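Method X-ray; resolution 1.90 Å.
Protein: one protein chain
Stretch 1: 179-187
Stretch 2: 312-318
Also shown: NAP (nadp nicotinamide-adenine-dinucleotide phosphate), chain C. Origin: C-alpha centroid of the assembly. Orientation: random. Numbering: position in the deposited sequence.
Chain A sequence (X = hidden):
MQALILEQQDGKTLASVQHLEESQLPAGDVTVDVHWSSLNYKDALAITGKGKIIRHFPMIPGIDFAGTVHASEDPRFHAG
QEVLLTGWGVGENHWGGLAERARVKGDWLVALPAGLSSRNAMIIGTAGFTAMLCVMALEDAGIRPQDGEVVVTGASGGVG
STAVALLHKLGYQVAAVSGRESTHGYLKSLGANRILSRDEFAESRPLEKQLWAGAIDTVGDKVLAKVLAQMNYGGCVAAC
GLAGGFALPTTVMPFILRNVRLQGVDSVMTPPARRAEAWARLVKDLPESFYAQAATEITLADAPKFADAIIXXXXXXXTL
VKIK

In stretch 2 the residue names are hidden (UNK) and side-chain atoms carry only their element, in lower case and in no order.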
# COMPACT_ATOMS: atom_id res chain seq x y z
N GLY A 179 17.69 14.18 -9.58
CA GLY A 179 18.40 15.25 -8.91
C GLY A 179 19.61 15.71 -9.71
O GLY A 179 20.43 16.49 -9.21
N ARG A 180 19.74 15.25 -10.95
CA ARG A 180 20.88 15.63 -11.78
C ARG A 180 20.46 16.15 -13.15
O ARG A 180 19.91 15.42 -13.96
CB ARG A 180 21.84 14.44 -11.96
CG ARG A 180 22.48 13.93 -10.68
CD ARG A 180 23.43 12.75 -10.97
NE ARG A 180 22.71 11.56 -11.41
CZ ARG A 180 23.24 10.58 -12.14
NH1 ARG A 180 24.51 10.64 -12.53
NH2 ARG A 180 22.49 9.54 -12.49
N GLU A 181 20.76 17.42 -13.41
CA GLU A 181 20.44 18.01 -14.70
C GLU A 181 21.13 17.28 -15.87
O GLU A 181 20.65 17.31 -17.01
CB GLU A 181 20.88 19.48 -14.69
CG GLU A 181 20.38 20.26 -15.87
CD GLU A 181 18.93 20.64 -15.70
OE1 GLU A 181 18.45 20.59 -14.55
OE2 GLU A 181 18.27 20.97 -16.71
N SER A 182 22.24 16.62 -15.60
CA SER A 182 23.01 15.99 -16.67
C SER A 182 22.32 14.76 -17.27
O SER A 182 22.70 14.29 -18.35
CB SER A 182 24.41 15.62 -16.18
OG SER A 182 24.35 14.64 -15.16
N THR A 183 21.31 14.24 -16.57
CA THR A 183 20.63 13.03 -17.02
C THR A 183 19.42 13.33 -17.90
O THR A 183 18.78 12.41 -18.41
CB THR A 183 20.07 12.22 -15.82
OG1 THR A 183 19.02 12.97 -15.20
CG2 THR A 183 21.15 11.92 -14.80
N HIS A 184 19.08 14.60 -18.07
CA HIS A 184 17.80 14.92 -18.72
C HIS A 184 17.67 14.43 -20.16
O HIS A 184 16.61 13.93 -20.54
CB HIS A 184 17.47 16.42 -18.60
CG HIS A 184 17.12 16.83 -17.20
ND1 HIS A 184 16.39 17.97 -16.92
CD2 HIS A 184 17.40 16.25 -16.01
CE1 HIS A 184 16.24 18.07 -15.61
NE2 HIS A 184 16.84 17.05 -15.03
N GLY A 185 18.72 14.60 -20.96
CA GLY A 185 18.69 14.13 -22.33
C GLY A 185 18.54 12.61 -22.40
O GLY A 185 17.82 12.07 -23.23
N TYR A 186 19.24 11.93 -21.50
CA TYR A 186 19.19 10.48 -21.45
C TYR A 186 17.76 10.04 -21.10
O TYR A 186 17.22 9.12 -21.71
CB TYR A 186 20.22 9.98 -20.43
CG TYR A 186 20.04 8.54 -19.99
CD1 TYR A 186 20.43 7.49 -20.81
CD2 TYR A 186 19.52 8.23 -18.74
CE1 TYR A 186 20.29 6.16 -20.41
CE2 TYR A 186 19.36 6.91 -18.33
CZ TYR A 186 19.75 5.89 -19.16
OH TYR A 186 19.60 4.58 -18.74
N LEU A 187 17.14 10.71 -20.13
CA LEU A 187 15.78 10.34 -19.71
C LEU A 187 14.77 10.59 -20.83
O LEU A 187 13.87 9.77 -21.05
CB LEU A 187 15.37 11.11 -18.44
CG LEU A 187 16.12 10.75 -17.17
CD1 LEU A 187 15.80 11.72 -16.05
CD2 LEU A 187 15.82 9.30 -16.75
N UNK A 312 28.11 6.93 -5.28
CA UNK A 312 28.28 8.38 -5.37
C UNK A 312 27.31 9.03 -6.36
O UNK A 312 27.39 10.23 -6.62
c UNK A 312 29.71 8.73 -5.77
n UNK A 312 31.92 8.01 -5.06
o UNK A 312 30.40 8.52 -3.49
c UNK A 312 30.71 8.41 -4.67
N UNK A 313 26.41 8.23 -6.91
CA UNK A 313 25.45 8.74 -7.87
C UNK A 313 26.15 9.41 -9.04
O UNK A 313 25.79 10.52 -9.44
o UNK A 313 22.93 9.29 -8.97
n UNK A 313 22.69 11.20 -7.83
c UNK A 313 23.29 10.05 -8.07
c UNK A 313 24.47 9.71 -7.19
N UNK A 314 27.16 8.73 -9.59
CA UNK A 314 27.90 9.24 -10.73
C UNK A 314 27.76 8.37 -11.99
O UNK A 314 28.54 8.50 -12.92
c UNK A 314 29.38 9.41 -10.38
o UNK A 314 31.96 9.86 -9.53
c UNK A 314 31.11 10.48 -8.88
n UNK A 314 31.42 11.27 -7.86
c UNK A 314 29.64 10.36 -9.22
N UNK A 315 26.76 7.50 -12.01
CA UNK A 315 26.49 6.72 -13.21
C UNK A 315 25.03 6.85 -13.61
O UNK A 315 24.20 7.23 -12.79
c UNK A 315 28.32 5.04 -12.80
c UNK A 315 26.83 5.22 -13.01
c UNK A 315 26.05 4.66 -11.85
N UNK A 316 24.72 6.55 -14.86
CA UNK A 316 23.33 6.45 -15.27
C UNK A 316 23.08 5.13 -16.01
O UNK A 316 23.99 4.58 -16.61
c UNK A 316 22.91 7.66 -16.11
c UNK A 316 23.30 9.17 -18.06
o UNK A 316 22.99 10.17 -17.42
c UNK A 316 23.72 7.90 -17.36
n UNK A 316 23.27 9.14 -19.39
N UNK A 317 21.86 4.62 -15.95
CA UNK A 317 21.55 3.38 -16.64
C UNK A 317 22.02 2.14 -15.89
O UNK A 317 22.04 2.11 -14.66
N UNK A 318 22.41 1.12 -16.65
CA UNK A 318 22.73 -0.18 -16.07
C UNK A 318 24.20 -0.55 -16.29
O UNK A 318 24.76 -0.32 -17.36
c UNK A 318 21.83 -1.24 -16.71
n UNK A 318 21.63 -5.00 -14.16
c UNK A 318 21.31 -3.72 -14.05
c UNK A 318 20.35 -1.11 -16.30
n UNK A 318 20.51 -3.16 -14.95
n UNK A 318 21.77 -3.01 -13.03
c UNK A 318 20.11 -1.74 -14.93
PA NAP C . 20.65 3.25 -8.91
O1A NAP C . 20.98 2.84 -10.29
O2A NAP C . 21.75 3.75 -8.07
O5B NAP C . 19.43 4.28 -8.92
C5B NAP C . 19.16 5.02 -7.77
C4B NAP C . 18.79 6.41 -8.26
O4B NAP C . 18.29 7.16 -7.18
C3B NAP C . 19.99 7.18 -8.81
O3B NAP C . 20.10 7.00 -10.21
C2B NAP C . 19.64 8.62 -8.49
O2B NAP C . 18.87 9.11 -9.56
C1B NAP C . 18.73 8.51 -7.28
N9A NAP C . 19.43 8.83 -6.03
C8A NAP C . 20.67 8.39 -5.63
N7A NAP C . 20.92 8.90 -4.40
C5A NAP C . 19.86 9.65 -4.02
C6A NAP C . 19.60 10.39 -2.87
N6A NAP C . 20.48 10.47 -1.88
N1A NAP C . 18.40 11.06 -2.77
C2A NAP C . 17.48 11.00 -3.80
N3A NAP C . 17.75 10.26 -4.93
C4A NAP C . 18.92 9.61 -5.04
O3 NAP C . 20.01 1.99 -8.12
PN NAP C . 19.11 0.79 -8.68
O1N NAP C . 19.95 -0.41 -8.90
O2N NAP C . 18.31 1.34 -9.80
O5D NAP C . 18.19 0.57 -7.38
C5D NAP C . 17.33 1.61 -6.98
C4D NAP C . 16.84 1.35 -5.56
O4D NAP C . 16.04 0.20 -5.58
C3D NAP C . 17.99 1.06 -4.61
O3D NAP C . 17.69 1.61 -3.35
C2D NAP C . 18.02 -0.45 -4.52
O2D NAP C . 18.50 -0.88 -3.27
C1D NAP C . 16.55 -0.76 -4.67
N1N NAP C . 16.26 -2.10 -5.19
C2N NAP C . 15.55 -2.95 -4.40
C3N NAP C . 15.22 -4.24 -4.83
C7N NAP C . 14.04 -4.90 -4.18
O7N NAP C . 14.01 -6.29 -4.02
N7N NAP C . 13.04 -4.13 -3.76
C4N NAP C . 15.64 -4.65 -6.10
C5N NAP C . 16.37 -3.76 -6.90
C6N NAP C . 16.67 -2.48 -6.44
P2B NAP C . 18.98 10.66 -10.02
O1X NAP C . 18.32 10.77 -11.37
O2X NAP C . 18.26 11.54 -9.03
O3X NAP C . 20.44 11.02 -10.11
O HOH W 1 26.07 9.95 -14.89
O HOH W 2 24.62 12.04 -16.44

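Position 312 carries two side-chain carbons, the second bearing one oxygen and one nitrogen. It is exposed and out of reach of stretch 1. That is a short amide, so the residue is Asn312.

Position 313 has the same set: two carbons, the second with one oxygen and one nitrogen. Its CA-to-CB bond points sideways, but the end of the side chain comes nearer to stretch 1. The side-chain oxygen lies over one face of the Arg180 guanidinium, 3.3 Å from Arg180 NE; the angle is too poor for a hydrogen bond. Its phi is positive, in a Schellman motif just after a helix, a place where glycine and asparagine are common. The atoms exclude glycine, and the short amide gives Asn313. Asn313 ND2 donates to NAP O3X at 3.2 Å.

Position 314 has three carbons, the third carrying one oxygen and one nitrogen. Its CA-to-CB bond points away from stretch 1. The backbone makes the approach instead, with C of 314 lying 4.0 Å from Arg180 NH1. This longer amide is Gln314.

Position 315 has three carbons and no polar atom. The first carries the other two, a branch at CB. The CA-to-CB bond points away from stretch 1. The carbonyl faces stretch 1, and Arg180 NH2 donates to O of 315 at 2.9 Å. The branched carbons make this Val315.

Position 316 again shows three carbons ending in one oxygen and one nitrogen, and its CA-to-CB bond points toward stretch 1. The amide carbon lies over one face of the Tyr186 ring. The amide nitrogen is 3.3 Å from Tyr186 CB, and the amide oxygen is 3.6 Å from Thr183 CG2. It is Gln316. Water 2 donates to Gln316 OE1 at 2.7 Å and also bonds Ser182 OG at 2.9 Å.

Position 317 has no side-chain atoms. Tyr186 OH sits 3.1 Å from CA of 317. A CB here would fall 2.9 Å from Tyr186 OH, a clash, and would jam against the preceding carbonyl. The residue is Gly317.

Position 318 has three carbons, a nitrogen, then a carbon with two more nitrogens. Its end leads away from stretch 1. This guanidinium marks Arg318.

The contact centres on Arg180. It reaches the backbone of stretch 2 through Val315 O and the cofactor through Arg180 NE, which donates to NAP O3X at 2.7 Å. Asn313 donates to the same oxygen, so the phosphate joins the two stretches. Further along, Gln316 and Gly317 pack against Tyr186, and water 2 links Gln316 to Ser182.

Stretch 2, residues 312-318: NNQVQGR
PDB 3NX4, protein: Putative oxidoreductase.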